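Side-chain contacts in UPF0098 protein YbcL (Escherichia coli, PDB 1FUX), which is of unknown function but belongs to the phosphatidylethanolamine-binding protein family, which includes a mammalian Raf kinase inhibitor protein: residues Val5-Asn8 and Glu9-Thr12; His20-Ser23 and Gly24-Cys27; Gly40-Glu43 and Gly44-Ser47; Ala82-Arg85 and Asp86-Leu90. All blocks are in the same frame, centred on the assembly; numbering follows the deposited sequence. Where two conformers were deposited one is given.

Contact 1. Residues Val5-Asn8 and Glu9-Thr12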
loop_
_atom_site.group_PDB
_atom_site.type_symbol
_atom_site.label_atom_id
_atom_site.label_comp_id
_atom_site.label_asym_id
_atom_site.label_seq_id
_atom_site.Cartn_x
_atom_site.Cartn_y
_atom_site.Cartn_z
ATOM N N VAL A 5 11.691 -22.510 -0.191
ATOM C CA VAL A 5 12.171 -21.707 0.962
ATOM C C VAL A 5 11.748 -22.417 2.232
ATOM O O VAL A 5 10.684 -23.038 2.335
ATOM C CB VAL A 5 11.690 -20.251 0.953
ATOM C CG1 VAL A 5 10.190 -20.144 0.979
ATOM C CG2 VAL A 5 12.299 -19.460 2.132
ATOM N N THR A 6 12.605 -22.365 3.274
ATOM C CA THR A 6 12.332 -22.937 4.564
ATOM C C THR A 6 12.644 -21.908 5.684
ATOM O O THR A 6 13.302 -20.923 5.373
ATOM C CB THR A 6 13.233 -24.152 4.890
ATOM O OG1 THR A 6 14.618 -23.772 4.886
ATOM C CG2 THR A 6 13.041 -25.220 3.820
ATOM N N SER A 7 12.207 -22.222 6.891
ATOM C CA SER A 7 12.506 -21.323 8.009
ATOM C C SER A 7 12.579 -22.167 9.289
ATOM O O SER A 7 11.794 -23.068 9.546
ATOM C CB SER A 7 11.499 -20.174 8.209
ATOM O OG SER A 7 11.766 -19.544 9.481
ATOM N N ASN A 8 13.440 -21.690 10.195
ATOM C CA ASN A 8 13.571 -22.356 11.498
ATOM C C ASN A 8 12.569 -21.799 12.502
ATOM O O ASN A 8 12.280 -22.388 13.558
ATOM C CB ASN A 8 14.998 -22.126 12.019
ATOM C CG ASN A 8 16.126 -22.458 11.085
ATOM O OD1 ASN A 8 16.243 -23.579 10.557
ATOM N ND2 ASN A 8 17.078 -21.543 10.843
ATOM N N GLU A 9 11.997 -20.627 12.173
ATOM C CA GLU A 9 11.068 -19.967 13.067
ATOM C C GLU A 9 9.611 -19.906 12.630
ATOM O O GLU A 9 8.746 -19.689 13.483
ATOM C CB GLU A 9 11.488 -18.509 13.301
ATOM C CG GLU A 9 12.825 -18.294 13.980
ATOM C CD GLU A 9 14.038 -18.540 13.129
ATOM O OE1 GLU A 9 14.083 -18.245 11.926
ATOM O OE2 GLU A 9 15.041 -19.075 13.692
ATOM N N ILE A 10 9.287 -19.998 11.332
ATOM C CA ILE A 10 7.878 -19.920 10.962
ATOM C C ILE A 10 7.496 -21.132 10.106
ATOM O O ILE A 10 8.376 -21.738 9.482
ATOM C CB ILE A 10 7.529 -18.624 10.203
ATOM C CG1 ILE A 10 8.360 -18.498 8.930
ATOM C CG2 ILE A 10 7.718 -17.423 11.148
ATOM C CD1 ILE A 10 7.924 -17.440 7.919
ATOM N N LYS A 11 6.210 -21.414 10.104
ATOM C CA LYS A 11 5.723 -22.562 9.325
ATOM C C LYS A 11 4.319 -22.310 8.793
ATOM O O LYS A 11 3.492 -21.782 9.533
ATOM C CB LYS A 11 5.658 -23.770 10.268
ATOM C CG LYS A 11 5.609 -25.136 9.603
ATOM C CD LYS A 11 6.325 -26.168 10.500
ATOM C CE LYS A 11 7.738 -26.388 9.975
ATOM N NZ LYS A 11 8.745 -26.662 11.037
ATOM N N THR A 12 4.028 -22.751 7.573
ATOM C CA THR A 12 2.666 -22.517 7.049
ATOM C C THR A 12 1.573 -23.018 7.962
ATOM O O THR A 12 1.534 -24.156 8.457
ATOM C CB THR A 12 2.596 -23.147 5.647
ATOM O OG1 THR A 12 3.501 -22.456 4.784
ATOM C CG2 THR A 12 1.150 -23.099 5.139
#
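Ser7 swings its hydroxyl opposite its own backbone N (chi1 169°), within bonding distance of the two peptide nitrogens that follow the bend at Asn8, so that Glu9 and Ile10 both turn their N-H groups onto it. The result is an ST turn, with the side-chain oxygen of Ser7 bonded to the backbone two residues on, and it lies directly after the edge strand 4-6 of a small antiparallel sheet in this PEBP-family fold. Glu9 N donates to Ser7 OG at 2.9 Å. Ile10 N reaches the same Ser7 OG at 3.1 Å, and both bonds are reasonably straight. As an acceptor OG therefore takes two amides, while its own hydrogen bond to the carbonyl O of Ser35 ties the bend to the neighbouring loop. Three partners fix the rotation of the hydroxyl.

Glu9 folds back instead of reaching outward: its chain bends at chi2 (75°), laying the carboxylate alongside the peptide it has just left, with Glu9 CD 3.6 Å from Asn8 C. One oxygen, OE1, is held by the hydroxyl of Ser35, so Ser35 serves both Ser7 and Glu9. The other, OE2, comes against the side chain of Asn8, 3.5 Å from its CB.

Buried Ile10 supplies the apolar part. Its side chain packs on Pro34 and on Phe122 of strand 118-127, while Ser7 rests against Leu36 and Ile157. Within the bend itself, Ile10 CG1 lies 3.6 Å from Ser7 CB.

Contact 2. Residues His20-Ser23 and Gly24-Cys27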
loop_
_atom_site.group_PDB
_atom_site.type_symbol
_atom_site.label_atom_id
_atom_site.label_comp_id
_atom_site.label_asym_id
_atom_site.label_seq_id
_atom_site.Cartn_x
_atom_site.Cartn_y
_atom_site.Cartn_z
ATOM N N HIS A 20 7.860 -12.493 16.351
ATOM C CA HIS A 20 7.520 -11.915 15.045
ATOM C C HIS A 20 6.291 -11.037 15.019
ATOM O O HIS A 20 5.759 -10.733 13.921
ATOM C CB HIS A 20 7.428 -13.048 13.979
ATOM C CG HIS A 20 8.554 -14.027 14.164
ATOM N ND1 HIS A 20 9.881 -13.776 13.971
ATOM C CD2 HIS A 20 8.479 -15.322 14.606
ATOM C CE1 HIS A 20 10.597 -14.848 14.288
ATOM N NE2 HIS A 20 9.763 -15.811 14.653
ATOM N N VAL A 21 5.822 -10.557 16.153
ATOM C CA VAL A 21 4.635 -9.689 16.310
ATOM C C VAL A 21 5.155 -8.262 16.477
ATOM O O VAL A 21 6.299 -8.057 16.946
ATOM C CB VAL A 21 3.858 -10.181 17.541
ATOM C CG1 VAL A 21 2.747 -9.262 18.061
ATOM C CG2 VAL A 21 3.267 -11.539 17.216
ATOM N N PHE A 22 4.448 -7.315 15.875
ATOM C CA PHE A 22 4.916 -5.922 15.836
ATOM C C PHE A 22 5.025 -5.333 17.243
ATOM O O PHE A 22 4.451 -5.838 18.198
ATOM C CB PHE A 22 3.864 -5.132 15.030
ATOM C CG PHE A 22 4.219 -3.717 14.700
ATOM C CD1 PHE A 22 5.403 -3.405 14.092
ATOM C CD2 PHE A 22 3.383 -2.667 15.104
ATOM C CE1 PHE A 22 5.785 -2.109 13.781
ATOM C CE2 PHE A 22 3.751 -1.344 14.838
ATOM C CZ PHE A 22 4.945 -1.084 14.193
ATOM N N SER A 23 5.775 -4.241 17.363
ATOM C CA SER A 23 5.861 -3.547 18.666
ATOM C C SER A 23 5.314 -2.147 18.385
ATOM O O SER A 23 5.976 -1.353 17.741
ATOM C CB SER A 23 7.292 -3.541 19.165
ATOM O OG SER A 23 7.409 -2.709 20.326
ATOM N N GLY A 24 4.081 -1.861 18.742
ATOM C CA GLY A 24 3.391 -0.629 18.393
ATOM C C GLY A 24 1.936 -0.978 18.027
ATOM O O GLY A 24 1.558 -2.133 17.896
ATOM N N PHE A 25 1.073 0.023 17.955
ATOM C CA PHE A 25 -0.363 -0.128 17.737
ATOM C C PHE A 25 -0.998 -1.045 18.771
ATOM O O PHE A 25 -1.837 -1.910 18.475
ATOM C CB PHE A 25 -0.541 -0.626 16.306
ATOM C CG PHE A 25 -0.065 0.191 15.148
ATOM C CD1 PHE A 25 0.809 1.264 15.244
ATOM C CD2 PHE A 25 -0.470 -0.159 13.865
ATOM C CE1 PHE A 25 1.216 1.982 14.138
ATOM C CE2 PHE A 25 -0.079 0.551 12.743
ATOM C CZ PHE A 25 0.765 1.628 12.875
ATOM N N GLY A 26 -0.553 -1.037 20.024
ATOM C CA GLY A 26 -1.077 -1.923 21.046
ATOM C C GLY A 26 -0.601 -3.359 20.994
ATOM O O GLY A 26 -1.145 -4.219 21.684
ATOM N N CYS A 27 0.373 -3.667 20.162
ATOM C CA CYS A 27 0.973 -4.992 20.042
ATOM C C CYS A 27 2.303 -4.900 20.764
ATOM O O CYS A 27 2.949 -3.855 20.679
ATOM C CB CYS A 27 1.124 -5.401 18.580
ATOM S SG CYS A 27 -0.420 -5.987 17.841
#
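Phe22 and Phe25 meet as a T-shaped pair, the edge of the Phe22 ring directed at a face of Phe25, with centroids 5.4 Å apart and planes at 76°. The touching atom is Phe22 CE2, which stands over the Phe25 ring near its rim, 4.0 Å from Phe25 CD1. With CG anti to the backbone N (chi1 -172°), the Phe22 ring swings alongside Gly24 toward Phe25, and Phe22 CE2 comes within 3.6 Å of Gly24 CA; a side chain on Gly24 would strike both this ring and the carbonyl of Ser23. Cys27 points its CB toward the backbone of Phe22, 3.4 Å from Phe22 O. Val21 CG1 adds a looser apolar touch to the same CB.

What positions these groups is the chain reversal between Gly24 and Cys27. Their backbones bond to each other twice, Gly24 N to Cys27 O and Cys27 N to Gly24 O, each at 3.0 Å. Phe25 and Gly26 form the corner, both with positive phi, as a type I' turn requires. Farther out, Phe101 stacks on Phe22 and meets Phe25 edge-to-face, making a cluster of three rings, and Cys27 is fastened by its disulfide to Cys110. Paired backbone bonds across a type I' turn are characteristic of a two-residue beta hairpin, here joining strands 23-24 and 27-28 and pinned at its closing residue by the disulfide.

Contact 3. Residues Gly40-Glu43 and Gly44-Ser47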
loop_
_atom_site.group_PDB
_atom_site.type_symbol
_atom_site.label_atom_id
_atom_site.label_comp_id
_atom_site.label_asym_id
_atom_site.label_seq_id
_atom_site.Cartn_x
_atom_site.Cartn_y
_atom_site.Cartn_z
ATOM N N GLY A 40 16.873 -24.577 -4.727
ATOM C CA GLY A 40 16.198 -24.758 -6.033
ATOM C C GLY A 40 16.381 -23.469 -6.804
ATOM O O GLY A 40 15.581 -23.203 -7.715
ATOM N N VAL A 41 17.401 -22.644 -6.582
ATOM C CA VAL A 41 17.456 -21.411 -7.330
ATOM C C VAL A 41 17.453 -21.704 -8.837
ATOM O O VAL A 41 18.217 -22.507 -9.335
ATOM C CB VAL A 41 18.421 -20.303 -6.984
ATOM C CG1 VAL A 41 18.944 -20.415 -5.561
ATOM C CG2 VAL A 41 19.475 -19.961 -7.996
ATOM N N PRO A 42 16.606 -20.948 -9.530
ATOM C CA PRO A 42 16.435 -21.165 -10.953
ATOM C C PRO A 42 17.532 -20.575 -11.780
ATOM O O PRO A 42 18.224 -19.566 -11.533
ATOM C CB PRO A 42 15.054 -20.581 -11.266
ATOM C CG PRO A 42 14.729 -19.665 -10.157
ATOM C CD PRO A 42 15.626 -19.967 -8.985
ATOM N N GLU A 43 17.735 -21.289 -12.903
ATOM C CA GLU A 43 18.719 -20.854 -13.898
ATOM C C GLU A 43 18.217 -19.482 -14.342
ATOM O O GLU A 43 17.003 -19.247 -14.411
ATOM C CB GLU A 43 18.863 -21.904 -15.013
ATOM C CG GLU A 43 19.193 -23.299 -14.477
ATOM C CD GLU A 43 19.298 -24.373 -15.540
ATOM O OE1 GLU A 43 18.285 -25.055 -15.807
ATOM O OE2 GLU A 43 20.380 -24.565 -16.128
ATOM N N GLY A 44 19.090 -18.528 -14.502
ATOM C CA GLY A 44 18.851 -17.159 -14.817
ATOM C C GLY A 44 18.796 -16.206 -13.616
ATOM O O GLY A 44 18.878 -14.993 -13.848
ATOM N N THR A 45 18.763 -16.701 -12.382
ATOM C CA THR A 45 18.674 -15.751 -11.236
ATOM C C THR A 45 19.804 -14.772 -11.074
ATOM O O THR A 45 20.997 -15.100 -11.065
ATOM C CB THR A 45 18.490 -16.558 -9.947
ATOM O OG1 THR A 45 17.381 -17.463 -9.989
ATOM C CG2 THR A 45 18.288 -15.616 -8.757
ATOM N N LYS A 46 19.584 -13.460 -10.920
ATOM C CA LYS A 46 20.599 -12.441 -10.768
ATOM C C LYS A 46 20.487 -11.592 -9.494
ATOM O O LYS A 46 21.260 -10.672 -9.227
ATOM C CB LYS A 46 20.617 -11.485 -11.971
ATOM C CG LYS A 46 20.097 -12.154 -13.222
ATOM C CD LYS A 46 20.573 -11.674 -14.549
ATOM C CE LYS A 46 21.559 -12.646 -15.209
ATOM N NZ LYS A 46 22.492 -11.783 -16.021
ATOM N N SER A 47 19.478 -11.890 -8.713
ATOM C CA SER A 47 19.245 -11.302 -7.412
ATOM C C SER A 47 17.978 -11.931 -6.787
ATOM O O SER A 47 17.171 -12.618 -7.433
ATOM C CB SER A 47 19.144 -9.797 -7.338
ATOM O OG SER A 47 17.948 -9.348 -7.962
#
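Pro42 O is gripped by two donors of one residue, the backbone N and the hydroxyl of Thr45. The hydroxyl bond is the shorter, Thr45 OG1 giving its proton to Pro42 O at 2.7 Å. The amide bond from Thr45 N to Pro42 O measures 3.0 Å and is fairly straight, 159° at the hydrogen. Both donors reach the oxygen from the same face of the carbonyl plane, the hydroxyl less tilted from it than the amide. With OG1 beside the backbone N of Thr45 (chi1 -54°), the two donor groups of this residue converge on a single acceptor.

The hydroxyl is also pressed against carbon: Pro42 CD lies 3.2 Å from Thr45 OG1, so the proline ring flanks the polar grip. Val41, its side chain set at about a right angle to that of Thr45, brings CG2 to 3.8 Å from Thr45 OG1. A valine in place of Thr45 would probably leave Pro42 O with the amide alone from this pair and force a methyl group against the proline ring.

Outward, Pro42 and Thr45 both rest on Ala126 of strand 118-127, and Pro42 continues onto Phe3, Ile152 and Ala153. Glu43 and Gly44 occupy the corner, where positive phi at Gly44 would jam any CB against Glu43 O. Glycine in the third place is the signature of a type II beta turn; this one connects strand 36-39 to strand 47-54 and runs straight into a classic beta bulge, Lys46 and Ser47 together facing Leu127.

Contact 4. Residues Ala82-Arg85 and Asp86-Leu90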
loop_
_atom_site.group_PDB
_atom_site.type_symbol
_atom_site.label_atom_id
_atom_site.label_comp_id
_atom_site.label_asym_id
_atom_site.label_seq_id
_atom_site.Cartn_x
_atom_site.Cartn_y
_atom_site.Cartn_z
ATOM N N ALA A 82 17.253 -9.952 10.126
ATOM C CA ALA A 82 17.868 -9.272 9.018
ATOM C C ALA A 82 17.066 -7.980 8.660
ATOM O O ALA A 82 17.646 -7.061 8.099
ATOM C CB ALA A 82 17.849 -10.171 7.779
ATOM N N GLY A 83 15.793 -7.941 9.005
ATOM C CA GLY A 83 14.969 -6.782 8.668
ATOM C C GLY A 83 14.978 -5.669 9.679
ATOM O O GLY A 83 14.066 -4.787 9.594
ATOM N N ARG A 84 15.937 -5.649 10.632
ATOM C CA ARG A 84 15.905 -4.517 11.554
ATOM C C ARG A 84 16.178 -3.235 10.752
ATOM O O ARG A 84 16.982 -3.202 9.805
ATOM C CB ARG A 84 16.880 -4.747 12.718
ATOM C CG ARG A 84 18.289 -5.092 12.509
ATOM C CD ARG A 84 18.963 -5.346 13.870
ATOM N NE ARG A 84 18.933 -4.222 14.778
ATOM C CZ ARG A 84 18.311 -4.092 15.935
ATOM N NH1 ARG A 84 17.573 -5.101 16.459
ATOM N NH2 ARG A 84 18.410 -2.986 16.675
ATOM N N ARG A 85 15.437 -2.159 11.098
ATOM C CA ARG A 85 15.512 -0.924 10.338
ATOM C C ARG A 85 16.850 -0.201 10.420
ATOM O O ARG A 85 17.134 0.555 9.490
ATOM C CB ARG A 85 14.424 0.081 10.769
ATOM C CG ARG A 85 14.552 0.611 12.186
ATOM C CD ARG A 85 13.332 1.519 12.465
ATOM N NE ARG A 85 13.427 2.785 11.725
ATOM C CZ ARG A 85 12.438 3.681 11.690
ATOM N NH1 ARG A 85 11.310 3.387 12.339
ATOM N NH2 ARG A 85 12.536 4.849 11.058
ATOM N N ASP A 86 17.688 -0.493 11.409
ATOM C CA ASP A 86 19.016 0.131 11.423
ATOM C C ASP A 86 19.975 -0.457 10.400
ATOM O O ASP A 86 21.132 -0.015 10.293
ATOM C CB ASP A 86 19.549 0.158 12.859
ATOM C CG ASP A 86 19.912 -1.208 13.409
ATOM O OD1 ASP A 86 20.045 -2.190 12.648
ATOM O OD2 ASP A 86 19.979 -1.261 14.654
ATOM N N GLY A 87 19.598 -1.504 9.688
ATOM C CA GLY A 87 20.333 -2.170 8.645
ATOM C C GLY A 87 21.536 -2.994 9.099
ATOM O O GLY A 87 22.283 -3.541 8.244
ATOM N N THR A 88 21.675 -3.205 10.394
ATOM C CA THR A 88 22.886 -3.837 10.944
ATOM C C THR A 88 22.980 -5.307 10.652
ATOM O O THR A 88 24.058 -5.896 10.815
ATOM C CB THR A 88 23.089 -3.564 12.446
ATOM O OG1 THR A 88 21.957 -3.914 13.258
ATOM C CG2 THR A 88 23.382 -2.060 12.637
ATOM N N LYS A 89 21.899 -5.961 10.233
ATOM C CA LYS A 89 21.923 -7.364 9.935
ATOM C C LYS A 89 21.531 -7.619 8.476
ATOM O O LYS A 89 21.251 -8.786 8.156
ATOM C CB LYS A 89 20.955 -8.113 10.872
ATOM C CG LYS A 89 21.371 -7.987 12.341
ATOM C CD LYS A 89 20.533 -8.760 13.339
ATOM C CE LYS A 89 20.848 -8.492 14.807
ATOM N NZ LYS A 89 19.821 -8.974 15.796
ATOM N N LEU A 90 21.458 -6.594 7.656
ATOM C CA LEU A 90 21.124 -6.843 6.245
ATOM C C LEU A 90 22.357 -7.311 5.460
ATOM O O LEU A 90 23.413 -6.703 5.610
ATOM C CB LEU A 90 20.700 -5.558 5.593
ATOM C CG LEU A 90 19.407 -5.087 5.011
ATOM C CD1 LEU A 90 19.694 -3.944 4.027
ATOM C CD2 LEU A 90 18.567 -6.145 4.345
HETATM O O HOH W 1 19.049 -5.066 9.260
#
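Two successive type I turns, Arg84-Gly87 and Gly87-Leu90, are knitted together by the Arg84-Asp86 salt bridge and by an Asx turn that starts at Asp86. The guanidinium of Arg84 grips the carboxylate side-on: NE and NH2 both bond Asp86 OD2, each at 3.1 Å, with that oxygen in the guanidinium plane at its edge. The two flat groups are not coplanar but turned 47° against each other, and OD2 is approached from one face of the carboxylate. NE has a further, weak bond to OD1. The bend of Arg84 at chi3 (-60°) brings its end round to the acid.

Asp86 OD1 serves the chain that follows. It accepts Thr88 N at 3.0 Å, the bond that defines the Asx turn, and the Thr88 hydroxyl OG1 at 2.6 Å. Gly87 N closes the first turn on Arg84 O, 3.1 Å away. A water inside the loop donates to the carbonyls of Ala82 and Arg84 and accepts from Lys89 N. The extended side chain of Lys89 runs alongside Arg84, its CE 3.8 Å from Arg84 CD.

A leucine in place of Arg84 would probably leave Asp86 OD2 without its cationic mate and deprive Asp81 of one of its two positive partners. Lys89 NZ stands 4.5 Å from Arg84 NH1, yet both bind Asp81; the acids Asp81 and Asp86 probably offset the two cations, which lets them stand this close.

In the fold
Contacts 1 and 2 are the pair that touch: His20, at the start of contact 2, packs its NE2 3.5 Å from Glu9 CB, although the centres of the two contacts are 20 Å apart. The loop around Ser33 and Ser35 links three of the contacts, Thr32 O holding His20 at the start of contact 2, Ser33 OG holding Gly83 of contact 4, and Ser35 serving contact 1. Contact 4 stays about 8 Å from contact 2 at the nearest atoms. Contact 3 lies across the chain's centre from contact 2, about 35 Å between centres, but shares strands 118-127 and 151-161 with contact 1, where Val5 meets Val124 and Pro42 meets Ala126.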